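Long-range contacts in multicopper oxidase (Arthrobacter sp. FB24, PDB 3GDC), which probably oxidises phenolic and similar substrates one electron at a time and passes the electrons through its copper sites to dioxygen, as laccases do: residues I11-I16 / N186-H191; M167-Y172 / I207-V212; H191-P196 / M281-V286. All blocks are in the same frame, centred on the assembly; numbering follows the deposited sequence.

Contact 1: I11-I16 / N186-H191; sequences IDPTAI and NGLPFH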
loop_
_atom_site.group_PDB
_atom_site.type_symbol
_atom_site.label_atom_id
_atom_site.label_comp_id
_atom_site.label_asym_id
_atom_site.label_seq_id
_atom_site.Cartn_x
_atom_site.Cartn_y
_atom_site.Cartn_z
ATOM N N ILE A 11 -14.153 -5.718 -27.191
ATOM C CA ILE A 11 -13.865 -6.429 -25.928
ATOM C C ILE A 11 -15.195 -6.719 -25.220
ATOM O O ILE A 11 -16.069 -5.841 -25.176
ATOM C CB ILE A 11 -12.992 -5.561 -24.958
ATOM C CG1 ILE A 11 -11.662 -5.145 -25.593
ATOM C CG2 ILE A 11 -12.737 -6.287 -23.631
ATOM C CD1 ILE A 11 -10.932 -4.034 -24.821
ATOM N N ASP A 12 -15.354 -7.930 -24.680
ATOM C CA ASP A 12 -16.523 -8.274 -23.850
ATOM C C ASP A 12 -16.074 -8.565 -22.421
ATOM O O ASP A 12 -15.715 -9.698 -22.097
ATOM C CB ASP A 12 -17.293 -9.471 -24.423
ATOM C CG ASP A 12 -18.611 -9.751 -23.683
ATOM O OD1 ASP A 12 -18.872 -9.192 -22.593
ATOM O OD2 ASP A 12 -19.407 -10.556 -24.206
ATOM N N PRO A 13 -16.079 -7.537 -21.558
ATOM C CA PRO A 13 -15.630 -7.710 -20.170
ATOM C C PRO A 13 -16.416 -8.763 -19.382
ATOM O O PRO A 13 -15.842 -9.437 -18.513
ATOM C CB PRO A 13 -15.832 -6.317 -19.562
ATOM C CG PRO A 13 -15.731 -5.379 -20.769
ATOM C CD PRO A 13 -16.464 -6.139 -21.839
ATOM N N THR A 14 -17.713 -8.895 -19.671
ATOM C CA THR A 14 -18.543 -9.902 -18.999
ATOM C C THR A 14 -18.062 -11.312 -19.322
ATOM O O THR A 14 -17.962 -12.155 -18.430
ATOM C CB THR A 14 -20.049 -9.741 -19.346
ATOM O OG1 THR A 14 -20.512 -8.503 -18.799
ATOM C CG2 THR A 14 -20.887 -10.860 -18.737
ATOM N N ALA A 15 -17.766 -11.556 -20.596
ATOM C CA ALA A 15 -17.231 -12.844 -21.025
ATOM C C ALA A 15 -15.868 -13.099 -20.368
ATOM O O ALA A 15 -15.612 -14.190 -19.830
ATOM C CB ALA A 15 -17.115 -12.882 -22.534
ATOM N N ILE A 16 -15.018 -12.076 -20.386
ATOM C CA ILE A 16 -13.676 -12.146 -19.784
ATOM C C ILE A 16 -13.746 -12.520 -18.302
ATOM O O ILE A 16 -12.930 -13.302 -17.798
ATOM C CB ILE A 16 -12.917 -10.811 -19.994
ATOM C CG1 ILE A 16 -12.578 -10.659 -21.483
ATOM C CG2 ILE A 16 -11.647 -10.738 -19.112
ATOM C CD1 ILE A 16 -11.822 -9.391 -21.844
ATOM N N ASN A 186 -11.521 -5.315 -16.490
ATOM C CA ASN A 186 -11.770 -6.203 -17.632
ATOM C C ASN A 186 -11.989 -5.572 -19.007
ATOM O O ASN A 186 -12.551 -6.196 -19.898
ATOM C CB ASN A 186 -12.853 -7.243 -17.280
ATOM C CG ASN A 186 -12.349 -8.270 -16.301
ATOM O OD1 ASN A 186 -11.154 -8.294 -15.986
ATOM N ND2 ASN A 186 -13.241 -9.129 -15.811
ATOM N N GLY A 187 -11.522 -4.338 -19.184
ATOM C CA GLY A 187 -11.331 -3.795 -20.518
ATOM C C GLY A 187 -12.091 -2.545 -20.903
ATOM O O GLY A 187 -11.573 -1.742 -21.680
ATOM N N LEU A 188 -13.309 -2.380 -20.389
ATOM C CA LEU A 188 -14.162 -1.265 -20.825
ATOM C C LEU A 188 -14.674 -0.422 -19.661
ATOM O O LEU A 188 -15.387 -0.930 -18.796
ATOM C CB LEU A 188 -15.359 -1.774 -21.620
ATOM C CG LEU A 188 -15.153 -2.522 -22.932
ATOM C CD1 LEU A 188 -16.547 -2.891 -23.470
ATOM C CD2 LEU A 188 -14.372 -1.665 -23.923
ATOM N N PRO A 189 -14.315 0.868 -19.644
ATOM C CA PRO A 189 -14.812 1.805 -18.642
ATOM C C PRO A 189 -16.332 1.703 -18.478
ATOM O O PRO A 189 -17.067 1.689 -19.479
ATOM C CB PRO A 189 -14.433 3.157 -19.239
ATOM C CG PRO A 189 -13.171 2.864 -19.967
ATOM C CD PRO A 189 -13.392 1.530 -20.587
ATOM N N PHE A 190 -16.771 1.589 -17.227
ATOM C CA PHE A 190 -18.198 1.564 -16.839
ATOM C C PHE A 190 -19.051 0.398 -17.365
ATOM O O PHE A 190 -20.281 0.411 -17.203
ATOM C CB PHE A 190 -18.906 2.876 -17.217
ATOM C CG PHE A 190 -18.261 4.118 -16.667
ATOM C CD1 PHE A 190 -18.276 4.385 -15.299
ATOM C CD2 PHE A 190 -17.697 5.052 -17.524
ATOM C CE1 PHE A 190 -17.696 5.553 -14.793
ATOM C CE2 PHE A 190 -17.119 6.229 -17.026
ATOM C CZ PHE A 190 -17.120 6.480 -15.665
ATOM N N HIS A 191 -18.428 -0.620 -17.958
ATOM C CA HIS A 191 -19.196 -1.758 -18.481
ATOM C C HIS A 191 -20.122 -2.390 -17.437
ATOM O O HIS A 191 -21.291 -2.707 -17.742
ATOM C CB HIS A 191 -18.268 -2.815 -19.102
ATOM C CG HIS A 191 -18.962 -4.091 -19.471
ATOM N ND1 HIS A 191 -19.615 -4.263 -20.673
ATOM C CD2 HIS A 191 -19.099 -5.259 -18.798
ATOM C CE1 HIS A 191 -20.126 -5.482 -20.722
ATOM N NE2 HIS A 191 -19.822 -6.107 -19.599
#
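The imidazole of H191 carries the pyrrolidine ring of P13 on one face and the hydroxyl of T14 at its edge. P13 CD stands 3.8 Å from the centroid of the H191 ring and only 7° off its normal, a CH-pi contact placed squarely over the ring. T14 OG1 lies in the ring plane, hydrogen-bonded to H191 NE2 at 2.6 Å, and the geometry leaves open which of the two donates. A chi1 of 171° puts H191 CG anti to the backbone N, within packing distance of P13 CG and CB. D12 OD1 lies 4.4 Å from H191 NE2, the charged atoms not in contact, and could make a positive charge on the imidazole more likely. A second flat group, the amide of N186, meets I16 CG2 at 3.8 Å from its CG; its OD1 and ND2 are held by V168 N and V166 O, so its rotation is fixed by strand 163-172.

The contact sets the start of an N-terminal helix, 13-18, against the loop between strand 182-185 and helix 191-194 in the second cupredoxin-like part of the chain. D12 is the N-cap, its OD1 accepting weak bonds from T14 N and A15 N, while residues L188-H191 form a type II beta turn.

Apolar packing fills the remainder. P13 CG reaches L188 CG at 3.6 Å, the two side chains crossing at about a right angle, and L188 CD1 rests 3.4 Å from I11 O. N186 O, buried and without a polar partner, is approached by P13 CB at 3.3 Å. G187 has a positive phi of 120°, and a CB on it would come 2.7 Å from I11 CG2.

Contact 2: M167-Y172 / I207-V212; sequences MVMNGY and IHLINV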
loop_
_atom_site.group_PDB
_atom_site.type_symbol
_atom_site.label_atom_id
_atom_site.label_comp_id
_atom_site.label_asym_id
_atom_site.label_seq_id
_atom_site.Cartn_x
_atom_site.Cartn_y
_atom_site.Cartn_z
ATOM N N MET A 167 -10.869 -10.452 -12.405
ATOM C CA MET A 167 -10.991 -9.011 -12.598
ATOM C C MET A 167 -9.614 -8.380 -12.746
ATOM O O MET A 167 -8.820 -8.354 -11.788
ATOM C CB MET A 167 -11.729 -8.382 -11.410
ATOM C CG MET A 167 -13.191 -8.780 -11.352
ATOM S SD MET A 167 -14.071 -7.819 -10.113
ATOM C CE MET A 167 -15.763 -8.338 -10.476
ATOM N N VAL A 168 -9.337 -7.868 -13.940
ATOM C CA VAL A 168 -8.072 -7.194 -14.209
ATOM C C VAL A 168 -8.328 -5.680 -14.269
ATOM O O VAL A 168 -9.120 -5.196 -15.094
ATOM C CB VAL A 168 -7.404 -7.682 -15.513
ATOM C CG1 VAL A 168 -6.073 -6.966 -15.726
ATOM C CG2 VAL A 168 -7.212 -9.222 -15.501
ATOM N N MET A 169 -7.676 -4.955 -13.367
ATOM C CA MET A 169 -7.833 -3.506 -13.263
ATOM C C MET A 169 -6.748 -2.839 -14.087
ATOM O O MET A 169 -5.555 -3.088 -13.868
ATOM C CB MET A 169 -7.718 -3.047 -11.798
ATOM C CG MET A 169 -8.694 -3.691 -10.840
ATOM S SD MET A 169 -8.485 -3.087 -9.146
ATOM C CE MET A 169 -6.867 -3.774 -8.731
ATOM N N ASN A 170 -7.149 -1.989 -15.033
ATOM C CA ASN A 170 -6.183 -1.319 -15.893
ATOM C C ASN A 170 -6.495 0.163 -16.100
ATOM O O ASN A 170 -7.443 0.706 -15.512
ATOM C CB ASN A 170 -6.096 -2.020 -17.264
ATOM C CG ASN A 170 -7.372 -1.849 -18.094
ATOM O OD1 ASN A 170 -8.310 -1.186 -17.657
ATOM N ND2 ASN A 170 -7.404 -2.436 -19.291
ATOM N N GLY A 171 -5.680 0.793 -16.939
ATOM C CA GLY A 171 -5.845 2.196 -17.295
ATOM C C GLY A 171 -5.552 2.368 -18.765
ATOM O O GLY A 171 -4.833 1.561 -19.370
ATOM N N TYR A 172 -6.109 3.428 -19.342
ATOM C CA TYR A 172 -5.885 3.745 -20.741
ATOM C C TYR A 172 -5.322 5.143 -20.869
ATOM O O TYR A 172 -5.956 6.114 -20.454
ATOM C CB TYR A 172 -7.175 3.625 -21.554
ATOM C CG TYR A 172 -7.681 2.201 -21.648
ATOM C CD1 TYR A 172 -7.020 1.262 -22.446
ATOM C CD2 TYR A 172 -8.790 1.790 -20.915
ATOM C CE1 TYR A 172 -7.466 -0.052 -22.526
ATOM C CE2 TYR A 172 -9.251 0.473 -20.984
ATOM C CZ TYR A 172 -8.572 -0.440 -21.799
ATOM O OH TYR A 172 -8.986 -1.741 -21.879
ATOM N N ILE A 207 -13.046 -14.208 -6.393
ATOM C CA ILE A 207 -12.566 -13.295 -7.420
ATOM C C ILE A 207 -11.041 -13.275 -7.426
ATOM O O ILE A 207 -10.413 -13.051 -6.394
ATOM C CB ILE A 207 -13.083 -11.847 -7.170
ATOM C CG1 ILE A 207 -14.610 -11.819 -7.045
ATOM C CG2 ILE A 207 -12.590 -10.897 -8.285
ATOM C CD1 ILE A 207 -15.161 -10.482 -6.488
ATOM N N HIS A 208 -10.456 -13.481 -8.599
ATOM C CA HIS A 208 -9.030 -13.263 -8.787
ATOM C C HIS A 208 -8.831 -11.829 -9.269
ATOM O O HIS A 208 -9.127 -11.519 -10.418
ATOM C CB HIS A 208 -8.481 -14.255 -9.810
ATOM C CG HIS A 208 -8.679 -15.673 -9.392
ATOM N ND1 HIS A 208 -7.779 -16.348 -8.598
ATOM C CD2 HIS A 208 -9.714 -16.520 -9.600
ATOM C CE1 HIS A 208 -8.237 -17.564 -8.359
ATOM N NE2 HIS A 208 -9.414 -17.690 -8.946
ATOM N N LEU A 209 -8.307 -10.976 -8.394
ATOM C CA LEU A 209 -8.169 -9.542 -8.702
ATOM C C LEU A 209 -6.727 -9.194 -8.974
ATOM O O LEU A 209 -5.874 -9.408 -8.113
ATOM C CB LEU A 209 -8.668 -8.698 -7.520
ATOM C CG LEU A 209 -8.570 -7.181 -7.712
ATOM C CD1 LEU A 209 -9.629 -6.729 -8.691
ATOM C CD2 LEU A 209 -8.757 -6.504 -6.357
ATOM N N ILE A 210 -6.466 -8.643 -10.156
ATOM C CA ILE A 210 -5.108 -8.378 -10.612
ATOM C C ILE A 210 -4.967 -6.931 -11.025
ATOM O O ILE A 210 -5.753 -6.443 -11.834
ATOM C CB ILE A 210 -4.757 -9.258 -11.832
ATOM C CG1 ILE A 210 -4.911 -10.729 -11.466
ATOM C CG2 ILE A 210 -3.356 -8.941 -12.352
ATOM C CD1 ILE A 210 -5.182 -11.626 -12.649
ATOM N N ASN A 211 -3.931 -6.269 -10.508
ATOM C CA ASN A 211 -3.678 -4.893 -10.885
ATOM C C ASN A 211 -2.566 -4.768 -11.921
ATOM O O ASN A 211 -1.408 -5.095 -11.624
ATOM C CB ASN A 211 -3.336 -4.032 -9.661
ATOM C CG ASN A 211 -3.231 -2.563 -10.024
ATOM O OD1 ASN A 211 -3.973 -2.093 -10.897
ATOM N ND2 ASN A 211 -2.309 -1.839 -9.388
ATOM N N VAL A 212 -2.909 -4.274 -13.117
ATOM C CA VAL A 212 -1.887 -3.956 -14.129
ATOM C C VAL A 212 -1.755 -2.450 -14.418
ATOM O O VAL A 212 -1.041 -2.046 -15.327
ATOM C CB VAL A 212 -2.091 -4.729 -15.441
ATOM C CG1 VAL A 212 -2.125 -6.219 -15.180
ATOM C CG2 VAL A 212 -3.380 -4.273 -16.145
#
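M167, V168 and M169 pair with L209, I210 and N211 in parallel, joining neighbouring strands of a mixed sheet in the second cupredoxin-like beta sandwich. The segment axes approach to 4.8 Å, with 19° between their directions.

Four backbone hydrogen bonds fix the register. M167 N donates to H208 O at 2.8 Å, and M167 O accepts from I210 N at 2.9 Å; M169 N then reaches I210 O at 2.9 Å, and V212 N reaches M169 O at 3.0 Å. The two methionines thus turn both backbone polar groups to the partner strand, whereas V168 pairs through its backbone with N186 on the other side of its strand. CA-H...O contacts from L209 to M167 O and from V168 to I210 O fill in between.

Apolar contacts divide between the two faces of the sheet. On the face of M167, L209 and M169, M167 CG meets I207 CG2 at 3.8 Å, and L209 CD1 touches both M167 CB and M169 CG. M169 bends at its last torsion (chi3 -68°), which brings CE to N211 CB at 3.7 Å and near L209 CG. F221, I246 and Q248 of the facing sheet pack on this side, which places it in the sandwich interior. An alanine in place of M169 would probably open a gap beside L209 CD1 and N211 CB, where CG, SD and CE now pack. On the face of V168 and I210, V168 CG1 packs on V212 CG2, and P64 touches V168.

Polar side chains find partners off the two segments: H208 bonds to E164 and T128, and N211 OD1 to L213 N and N219 ND2. V212 CG2, the methyl between the backbone N and the carbonyl carbon, sits 3.4 Å from M169 O.

Contact 3: H191-P196 / M281-V286; sequences HFMDFP and MGFFEV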
loop_
_atom_site.group_PDB
_atom_site.type_symbol
_atom_site.label_atom_id
_atom_site.label_comp_id
_atom_site.label_asym_id
_atom_site.label_seq_id
_atom_site.Cartn_x
_atom_site.Cartn_y
_atom_site.Cartn_z
ATOM N N HIS A 191 -18.428 -0.620 -17.958
ATOM C CA HIS A 191 -19.196 -1.758 -18.481
ATOM C C HIS A 191 -20.122 -2.390 -17.437
ATOM O O HIS A 191 -21.291 -2.707 -17.742
ATOM C CB HIS A 191 -18.268 -2.815 -19.102
ATOM C CG HIS A 191 -18.962 -4.091 -19.471
ATOM N ND1 HIS A 191 -19.615 -4.263 -20.673
ATOM C CD2 HIS A 191 -19.099 -5.259 -18.798
ATOM C CE1 HIS A 191 -20.126 -5.482 -20.722
ATOM N NE2 HIS A 191 -19.822 -6.107 -19.599
ATOM N N PHE A 192 -19.616 -2.577 -16.217
ATOM C CA PHE A 192 -20.388 -3.268 -15.177
ATOM C C PHE A 192 -21.410 -2.356 -14.472
ATOM O O PHE A 192 -22.143 -2.795 -13.586
ATOM C CB PHE A 192 -19.464 -3.998 -14.188
ATOM C CG PHE A 192 -18.639 -5.083 -14.835
ATOM C CD1 PHE A 192 -19.239 -6.285 -15.234
ATOM C CD2 PHE A 192 -17.282 -4.892 -15.084
ATOM C CE1 PHE A 192 -18.492 -7.301 -15.850
ATOM C CE2 PHE A 192 -16.511 -5.911 -15.700
ATOM C CZ PHE A 192 -17.124 -7.115 -16.084
ATOM N N MET A 193 -21.461 -1.099 -14.896
ATOM C CA MET A 193 -22.582 -0.216 -14.529
ATOM C C MET A 193 -23.797 -0.619 -15.352
ATOM O O MET A 193 -24.916 -0.704 -14.829
ATOM C CB MET A 193 -22.258 1.254 -14.787
ATOM C CG MET A 193 -21.124 1.842 -13.948
ATOM S SD MET A 193 -21.535 1.964 -12.198
ATOM C CE MET A 193 -22.710 3.337 -12.219
ATOM N N ASP A 194 -23.563 -0.874 -16.636
ATOM C CA ASP A 194 -24.638 -1.216 -17.579
ATOM C C ASP A 194 -24.985 -2.685 -17.564
ATOM O O ASP A 194 -26.134 -3.064 -17.847
ATOM C CB ASP A 194 -24.254 -0.792 -18.995
ATOM C CG ASP A 194 -24.181 0.704 -19.142
ATOM O OD1 ASP A 194 -24.918 1.405 -18.412
ATOM O OD2 ASP A 194 -23.393 1.186 -19.987
ATOM N N PHE A 195 -23.984 -3.512 -17.258
ATOM C CA PHE A 195 -24.120 -4.957 -17.240
ATOM C C PHE A 195 -23.585 -5.480 -15.919
ATOM O O PHE A 195 -22.467 -5.980 -15.854
ATOM C CB PHE A 195 -23.389 -5.572 -18.444
ATOM C CG PHE A 195 -23.950 -5.114 -19.754
ATOM C CD1 PHE A 195 -25.096 -5.714 -20.269
ATOM C CD2 PHE A 195 -23.381 -4.042 -20.438
ATOM C CE1 PHE A 195 -25.651 -5.272 -21.462
ATOM C CE2 PHE A 195 -23.927 -3.594 -21.631
ATOM C CZ PHE A 195 -25.064 -4.213 -22.145
ATOM N N PRO A 196 -24.376 -5.315 -14.842
ATOM C CA PRO A 196 -23.879 -5.707 -13.523
ATOM C C PRO A 196 -23.448 -7.173 -13.451
ATOM O O PRO A 196 -23.971 -8.025 -14.188
ATOM C CB PRO A 196 -25.087 -5.465 -12.607
ATOM C CG PRO A 196 -25.868 -4.408 -13.289
ATOM C CD PRO A 196 -25.738 -4.751 -14.762
ATOM N N MET A 281 -15.771 1.574 -12.093
ATOM C CA MET A 281 -16.931 1.372 -11.232
ATOM C C MET A 281 -17.954 0.462 -11.908
ATOM O O MET A 281 -18.084 0.456 -13.129
ATOM C CB MET A 281 -17.566 2.713 -10.812
ATOM C CG MET A 281 -18.159 3.537 -11.921
ATOM S SD MET A 281 -19.005 5.054 -11.345
ATOM C CE MET A 281 -19.904 4.467 -9.947
ATOM N N GLY A 282 -18.654 -0.318 -11.096
ATOM C CA GLY A 282 -19.722 -1.188 -11.577
ATOM C C GLY A 282 -20.642 -1.599 -10.441
ATOM O O GLY A 282 -20.552 -1.062 -9.332
ATOM N N PHE A 283 -21.532 -2.545 -10.733
ATOM C CA PHE A 283 -22.420 -3.128 -9.735
ATOM C C PHE A 283 -22.340 -4.641 -9.753
ATOM O O PHE A 283 -22.159 -5.244 -10.820
ATOM C CB PHE A 283 -23.879 -2.792 -10.041
ATOM C CG PHE A 283 -24.218 -1.345 -9.906
ATOM C CD1 PHE A 283 -24.382 -0.771 -8.647
ATOM C CD2 PHE A 283 -24.408 -0.563 -11.040
ATOM C CE1 PHE A 283 -24.714 0.584 -8.519
ATOM C CE2 PHE A 283 -24.744 0.785 -10.923
ATOM C CZ PHE A 283 -24.891 1.357 -9.663
ATOM N N PHE A 284 -22.514 -5.235 -8.575
ATOM C CA PHE A 284 -22.990 -6.619 -8.468
ATOM C C PHE A 284 -24.508 -6.581 -8.392
ATOM O O PHE A 284 -25.083 -5.713 -7.726
ATOM C CB PHE A 284 -22.466 -7.301 -7.211
ATOM C CG PHE A 284 -21.034 -7.717 -7.301
ATOM C CD1 PHE A 284 -20.692 -8.996 -7.732
ATOM C CD2 PHE A 284 -20.020 -6.825 -6.951
ATOM C CE1 PHE A 284 -19.348 -9.369 -7.815
ATOM C CE2 PHE A 284 -18.675 -7.201 -7.028
ATOM C CZ PHE A 284 -18.348 -8.476 -7.457
ATOM N N GLU A 285 -25.147 -7.505 -9.097
ATOM C CA GLU A 285 -26.591 -7.711 -8.986
ATOM C C GLU A 285 -26.820 -9.068 -8.324
ATOM O O GLU A 285 -26.544 -10.116 -8.917
ATOM C CB GLU A 285 -27.247 -7.646 -10.366
ATOM C CG GLU A 285 -28.770 -7.834 -10.339
ATOM C CD GLU A 285 -29.495 -6.637 -9.765
ATOM O OE1 GLU A 285 -29.524 -5.582 -10.439
ATOM O OE2 GLU A 285 -30.045 -6.749 -8.642
ATOM N N VAL A 286 -27.292 -9.042 -7.082
ATOM C CA VAL A 286 -27.432 -10.247 -6.273
ATOM C C VAL A 286 -28.881 -10.715 -6.352
ATOM O O VAL A 286 -29.793 -9.981 -5.969
ATOM C CB VAL A 286 -27.047 -10.004 -4.793
ATOM C CG1 VAL A 286 -27.065 -11.316 -3.997
ATOM C CG2 VAL A 286 -25.680 -9.335 -4.680
HETATM O O HOH W 1 -17.223 -1.442 -15.068
#
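M193 reaches M281 and F283 through three successive bends of like sign: chi1 -65° sets CG beside its backbone N, chi2 -68° turns SD and chi3 -73° turns CE. SD then lies 3.7 Å from M281 CG and 4.3 Å from the centroid of the F283 ring, which it approaches obliquely as a Met-aromatic contact. CE touches F283 CE2 at 3.5 Å, so the methionine packs against both side chains at once.

The backbone contact is a single direct hydrogen bond, F283 N to F192 O at 2.9 Å, with the donor standing well above the carbonyl plane. Beside it, water 1 bridges the segments: it accepts from F192 N at 2.9 Å and donates to M281 O at 2.8 Å. G282 lets the helix come this near, since a CB on it would fall 2.5 Å from F192 CB.

Farther along, the P196 ring and the F283 side chain lie side by side and point the same way, P196 CB resting 3.9 Å from F283 CB; E285 CB is also close to P196 CB. K265 makes a cation-pi contact with the F283 ring, against which I106 of a second subunit also packs. M281 touches H269, a ligand of a bound copper.

After P196 the chain enters strand 197-200, whose V197 bonds through its backbone to F283 and E285. The short helix 191-194 therefore leads into a strand that is outermost in its sheet within this chain and parallel to strand 281-287, in one of the two sheets of a cupredoxin-like beta sandwich.

From the N terminus, contact 1 closes the longest loop, bringing 11-16 back to 186-191 over some 170 residues. Contact 2 opens inside that loop at 167-172 and closes beyond it at 207-212, so the two cross. They meet where G187 O takes a hydrogen bond from Y172 OH. Contact 3 begins at H191, where contact 1 ends, and closes near the C terminus at 281-286; it follows contact 1 in series but crosses contact 2. F190 packs on M281, and F284 on M167 and I207. Together the three tie the N-terminal helix 13-18, the six-stranded sheet and the five-stranded sheet to one another.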